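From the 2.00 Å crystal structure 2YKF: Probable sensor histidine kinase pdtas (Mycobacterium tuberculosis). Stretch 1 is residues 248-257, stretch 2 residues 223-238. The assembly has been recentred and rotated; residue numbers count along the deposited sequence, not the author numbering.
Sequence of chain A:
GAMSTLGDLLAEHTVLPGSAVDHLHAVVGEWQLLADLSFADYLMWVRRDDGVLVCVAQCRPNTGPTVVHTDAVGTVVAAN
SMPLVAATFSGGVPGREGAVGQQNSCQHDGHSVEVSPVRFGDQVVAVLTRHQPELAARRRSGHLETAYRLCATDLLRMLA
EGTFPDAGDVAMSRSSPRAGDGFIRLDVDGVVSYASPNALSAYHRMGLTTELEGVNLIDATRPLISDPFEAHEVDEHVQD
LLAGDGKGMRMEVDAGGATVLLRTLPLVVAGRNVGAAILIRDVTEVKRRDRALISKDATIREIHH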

# COMPACT_ATOMS: atom_id res chain seq x y z
N GLY A 248 7.48 -6.81 -18.22
CA GLY A 248 7.75 -6.63 -16.79
C GLY A 248 7.63 -7.96 -16.02
O GLY A 248 6.89 -8.90 -16.44
N MET A 249 8.34 -8.06 -14.90
CA MET A 249 8.22 -9.23 -14.03
C MET A 249 8.20 -8.87 -12.57
O MET A 249 8.57 -7.77 -12.20
CB MET A 249 9.39 -10.19 -14.25
CG MET A 249 9.51 -10.63 -15.70
SD MET A 249 10.11 -12.31 -15.90
CE MET A 249 8.60 -13.20 -16.34
N ARG A 250 7.77 -9.83 -11.74
CA ARG A 250 7.81 -9.69 -10.28
C ARG A 250 8.89 -10.64 -9.82
O ARG A 250 8.96 -11.76 -10.32
CB ARG A 250 6.44 -10.03 -9.67
CG ARG A 250 5.40 -8.90 -9.93
CD ARG A 250 3.92 -9.22 -9.52
NE ARG A 250 3.07 -9.31 -10.73
CZ ARG A 250 2.27 -8.34 -11.21
NH1 ARG A 250 2.12 -7.18 -10.58
NH2 ARG A 250 1.57 -8.57 -12.32
N MET A 251 9.77 -10.22 -8.93
CA MET A 251 10.72 -11.18 -8.42
C MET A 251 11.20 -10.90 -7.01
O MET A 251 11.29 -9.75 -6.60
CB MET A 251 11.92 -11.35 -9.35
CG MET A 251 12.70 -10.14 -9.70
SD MET A 251 13.42 -10.34 -11.35
CE MET A 251 14.25 -11.96 -11.19
N GLU A 252 11.50 -11.97 -6.28
CA GLU A 252 11.98 -11.86 -4.92
C GLU A 252 13.47 -12.18 -4.92
O GLU A 252 13.91 -13.22 -5.47
CB GLU A 252 11.19 -12.80 -4.04
CG GLU A 252 11.65 -12.85 -2.62
CD GLU A 252 10.91 -13.90 -1.78
OE1 GLU A 252 9.69 -14.10 -1.93
OE2 GLU A 252 11.56 -14.51 -0.94
N VAL A 253 14.28 -11.30 -4.34
CA VAL A 253 15.70 -11.52 -4.37
C VAL A 253 16.28 -11.34 -2.95
O VAL A 253 15.99 -10.34 -2.33
CB VAL A 253 16.45 -10.45 -5.19
CG1 VAL A 253 17.47 -11.11 -5.99
CG2 VAL A 253 15.56 -9.64 -6.09
N ASP A 254 17.21 -12.22 -2.56
CA ASP A 254 18.07 -12.04 -1.37
C ASP A 254 19.34 -11.30 -1.73
O ASP A 254 19.98 -11.64 -2.72
CB ASP A 254 18.42 -13.41 -0.77
CG ASP A 254 17.24 -14.07 -0.05
OD1 ASP A 254 16.09 -13.51 0.07
OD2 ASP A 254 17.46 -15.21 0.38
N ALA A 255 19.69 -10.29 -0.94
CA ALA A 255 20.88 -9.52 -1.11
C ALA A 255 21.34 -9.02 0.23
O ALA A 255 20.60 -8.25 0.92
CB ALA A 255 20.61 -8.33 -2.01
N GLY A 256 22.56 -9.37 0.61
CA GLY A 256 23.16 -8.68 1.77
C GLY A 256 22.45 -8.89 3.10
O GLY A 256 22.45 -7.98 3.97
N GLY A 257 21.85 -10.07 3.28
CA GLY A 257 21.04 -10.31 4.49
C GLY A 257 19.58 -9.84 4.37
O GLY A 257 18.77 -10.27 5.13
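Stretch 2 223-238: PLISDPFEAHEVDEHV

Stretch 1 is extended from Arg-250 to Ala-255, and stretch 2 meets it first as a short loop and then as a helix that begins at Pro-228 and continues past Val-238. The N-to-C directions of strand and helix differ by 130° (signed crossing angle -130°), so the two run obliquely counter to each other, with a closest approach of their axes of 9.3 Å. The order of contacts reflects this: the start of stretch 2 lies at the end of the strand, and the helix then works back toward Met-249. Together the two stretches bury 538 Å², both sides summed.

Pro-223 stays out of reach. At Leu-224 the carbonyl O comes within 3.3 Å of Ala-255 CB, while Leu-224 CB lies 4.1 Å from the same Ala-255 CB. The CA atoms come nearest at Ile-225, whose CA is 4.3 Å from Ala-255 CA; its phi/psi of -69/129 is extended. Its side chain (chi1 m, chi2 t) places CG2 3.8 Å from Val-253 CG1, an apolar contact between two buried residues.

Ser-226 provides the best-defined polar link. Its N donates to Asp-254 O at 3.0 Å, and the N-H...O angle of 174° makes this nearly linear. Two weak bonds accompany it: Ser-226 OG to Asp-254 O at 3.4 Å, and Gly-256 N to Ser-226 OG at 3.5 Å with an angle of 138°. Gly-256 has a positive phi of 64°, which favours glycine.

Asp-227 caps the helix rather than touching the strand. Its OD1 accepts from Glu-230 N at 3.1 Å and, weakly, from Phe-229 N at 2.8 Å, where the angle is 122°. Asp-227 N donates to a water whose O lies 2.9 Å from it; that water O in turn donates to Glu-230 OE1 (2.8 Å) and Asp-254 O (2.7 Å), tying the helix start to the strand. The CA-to-CB bond of Glu-230 points toward stretch 1, and Glu-230 OE1 lies 3.7 Å from Val-253 CG1.

One turn later, Val-234 CG2 packs against Met-251 CE at 3.8 Å; their CA atoms are 8.8 Å apart, leaving room for side chains between the backbones. His-237, three residues on, has the most area covered by the other stretch, 75 Å². Its CE1 lies 3.3 Å from Met-249 CG. The sulfurs of Met-249 and Met-251, each SD measured to the His-237 ring centroid, stand at 4.8 and 5.1 Å, 42° and 34° off the ring normal, so both approaches are oblique.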

# COMPACT_ATOMS: atom_id res chain seq x y z
N PRO A 223 26.22 -6.78 -7.95
CA PRO A 223 27.13 -7.24 -6.90
C PRO A 223 26.43 -7.51 -5.55
O PRO A 223 27.00 -8.16 -4.73
CB PRO A 223 28.13 -6.07 -6.72
CG PRO A 223 28.10 -5.32 -8.01
CD PRO A 223 26.63 -5.48 -8.49
N LEU A 224 25.18 -7.09 -5.37
CA LEU A 224 24.57 -7.17 -4.02
C LEU A 224 23.87 -8.45 -3.88
O LEU A 224 23.73 -8.93 -2.75
CB LEU A 224 23.55 -6.02 -3.75
CG LEU A 224 24.15 -4.61 -3.92
CD1 LEU A 224 23.05 -3.58 -3.81
CD2 LEU A 224 25.27 -4.33 -2.92
N ILE A 225 23.42 -9.01 -5.01
CA ILE A 225 22.56 -10.18 -5.04
C ILE A 225 23.32 -11.40 -4.59
O ILE A 225 24.43 -11.65 -5.07
CB ILE A 225 21.92 -10.39 -6.41
CG1 ILE A 225 20.90 -9.27 -6.65
CG2 ILE A 225 21.20 -11.79 -6.52
CD1 ILE A 225 20.47 -9.19 -8.11
N SER A 226 22.75 -12.13 -3.64
CA SER A 226 23.48 -13.23 -2.94
C SER A 226 23.71 -14.45 -3.82
O SER A 226 24.82 -14.99 -3.85
CB SER A 226 22.74 -13.67 -1.65
OG SER A 226 22.63 -12.57 -0.72
N ASP A 227 22.66 -14.93 -4.48
CA ASP A 227 22.80 -16.09 -5.34
C ASP A 227 23.34 -15.69 -6.74
O ASP A 227 22.73 -14.87 -7.42
CB ASP A 227 21.46 -16.82 -5.43
CG ASP A 227 21.52 -18.09 -6.33
OD1 ASP A 227 21.55 -17.97 -7.55
OD2 ASP A 227 21.50 -19.19 -5.78
N PRO A 228 24.48 -16.28 -7.17
CA PRO A 228 25.06 -15.82 -8.45
C PRO A 228 24.14 -16.16 -9.66
O PRO A 228 24.21 -15.47 -10.68
CB PRO A 228 26.42 -16.57 -8.52
CG PRO A 228 26.18 -17.91 -7.79
CD PRO A 228 25.12 -17.53 -6.65
N PHE A 229 23.27 -17.16 -9.57
CA PHE A 229 22.31 -17.38 -10.68
C PHE A 229 21.24 -16.26 -10.76
O PHE A 229 20.83 -15.84 -11.83
CB PHE A 229 21.62 -18.75 -10.55
CG PHE A 229 22.58 -19.94 -10.73
CD1 PHE A 229 23.06 -20.26 -12.00
CD2 PHE A 229 22.96 -20.72 -9.65
CE1 PHE A 229 23.92 -21.37 -12.19
CE2 PHE A 229 23.81 -21.82 -9.83
CZ PHE A 229 24.30 -22.13 -11.11
N GLU A 230 20.74 -15.85 -9.60
CA GLU A 230 19.68 -14.83 -9.54
C GLU A 230 20.33 -13.54 -10.02
O GLU A 230 19.67 -12.74 -10.65
CB GLU A 230 19.23 -14.68 -8.05
CG GLU A 230 18.63 -15.95 -7.56
CD GLU A 230 17.72 -15.81 -6.35
OE1 GLU A 230 17.78 -14.78 -5.62
OE2 GLU A 230 16.96 -16.78 -6.15
N ALA A 231 21.59 -13.31 -9.66
CA ALA A 231 22.29 -12.06 -10.04
C ALA A 231 22.30 -11.89 -11.55
O ALA A 231 22.08 -10.79 -12.10
CB ALA A 231 23.73 -11.99 -9.43
N HIS A 232 22.54 -13.01 -12.24
CA HIS A 232 22.55 -12.98 -13.67
C HIS A 232 21.15 -12.86 -14.26
O HIS A 232 20.96 -12.17 -15.25
CB HIS A 232 23.26 -14.22 -14.24
CG HIS A 232 23.44 -14.14 -15.72
ND1 HIS A 232 24.24 -13.19 -16.32
CD2 HIS A 232 22.90 -14.87 -16.73
CE1 HIS A 232 24.21 -13.36 -17.64
NE2 HIS A 232 23.39 -14.36 -17.91
N GLU A 233 20.17 -13.54 -13.66
CA GLU A 233 18.77 -13.42 -14.11
C GLU A 233 18.26 -11.95 -14.09
O GLU A 233 17.59 -11.47 -15.01
CB GLU A 233 17.84 -14.30 -13.26
CG GLU A 233 17.84 -15.81 -13.64
CD GLU A 233 17.28 -16.69 -12.51
OE1 GLU A 233 17.00 -16.16 -11.37
OE2 GLU A 233 17.13 -17.91 -12.76
N VAL A 234 18.59 -11.26 -13.04
CA VAL A 234 18.15 -9.90 -12.88
C VAL A 234 18.78 -9.00 -13.92
O VAL A 234 18.11 -8.20 -14.57
CB VAL A 234 18.45 -9.43 -11.45
CG1 VAL A 234 18.26 -7.86 -11.33
CG2 VAL A 234 17.50 -10.17 -10.57
N ASP A 235 20.09 -9.12 -14.05
CA ASP A 235 20.87 -8.48 -15.12
C ASP A 235 20.23 -8.72 -16.52
O ASP A 235 19.87 -7.73 -17.24
CB ASP A 235 22.34 -8.99 -15.05
CG ASP A 235 23.26 -8.28 -16.09
OD1 ASP A 235 22.73 -7.62 -17.02
OD2 ASP A 235 24.50 -8.36 -15.94
N GLU A 236 20.04 -9.97 -16.91
CA GLU A 236 19.38 -10.28 -18.21
C GLU A 236 17.96 -9.71 -18.35
O GLU A 236 17.57 -9.21 -19.40
CB GLU A 236 19.35 -11.79 -18.49
CG GLU A 236 20.76 -12.31 -18.89
CD GLU A 236 21.32 -11.62 -20.17
OE1 GLU A 236 20.54 -11.39 -21.16
OE2 GLU A 236 22.54 -11.30 -20.18
N HIS A 237 17.18 -9.84 -17.29
CA HIS A 237 15.83 -9.28 -17.30
C HIS A 237 15.83 -7.82 -17.62
O HIS A 237 15.14 -7.40 -18.54
CB HIS A 237 15.13 -9.47 -15.96
CG HIS A 237 13.80 -8.78 -15.92
ND1 HIS A 237 12.76 -9.10 -16.78
CD2 HIS A 237 13.37 -7.74 -15.16
CE1 HIS A 237 11.74 -8.30 -16.52
NE2 HIS A 237 12.08 -7.47 -15.55
N VAL A 238 16.59 -7.06 -16.89
CA VAL A 238 16.61 -5.62 -17.08
C VAL A 238 17.10 -5.24 -18.49
O VAL A 238 16.49 -4.39 -19.16
CB VAL A 238 17.43 -4.94 -15.97
CG1 VAL A 238 17.64 -3.49 -16.30
CG2 VAL A 238 16.67 -5.03 -14.62
O HOH W 1 19.93 -13.99 -4.01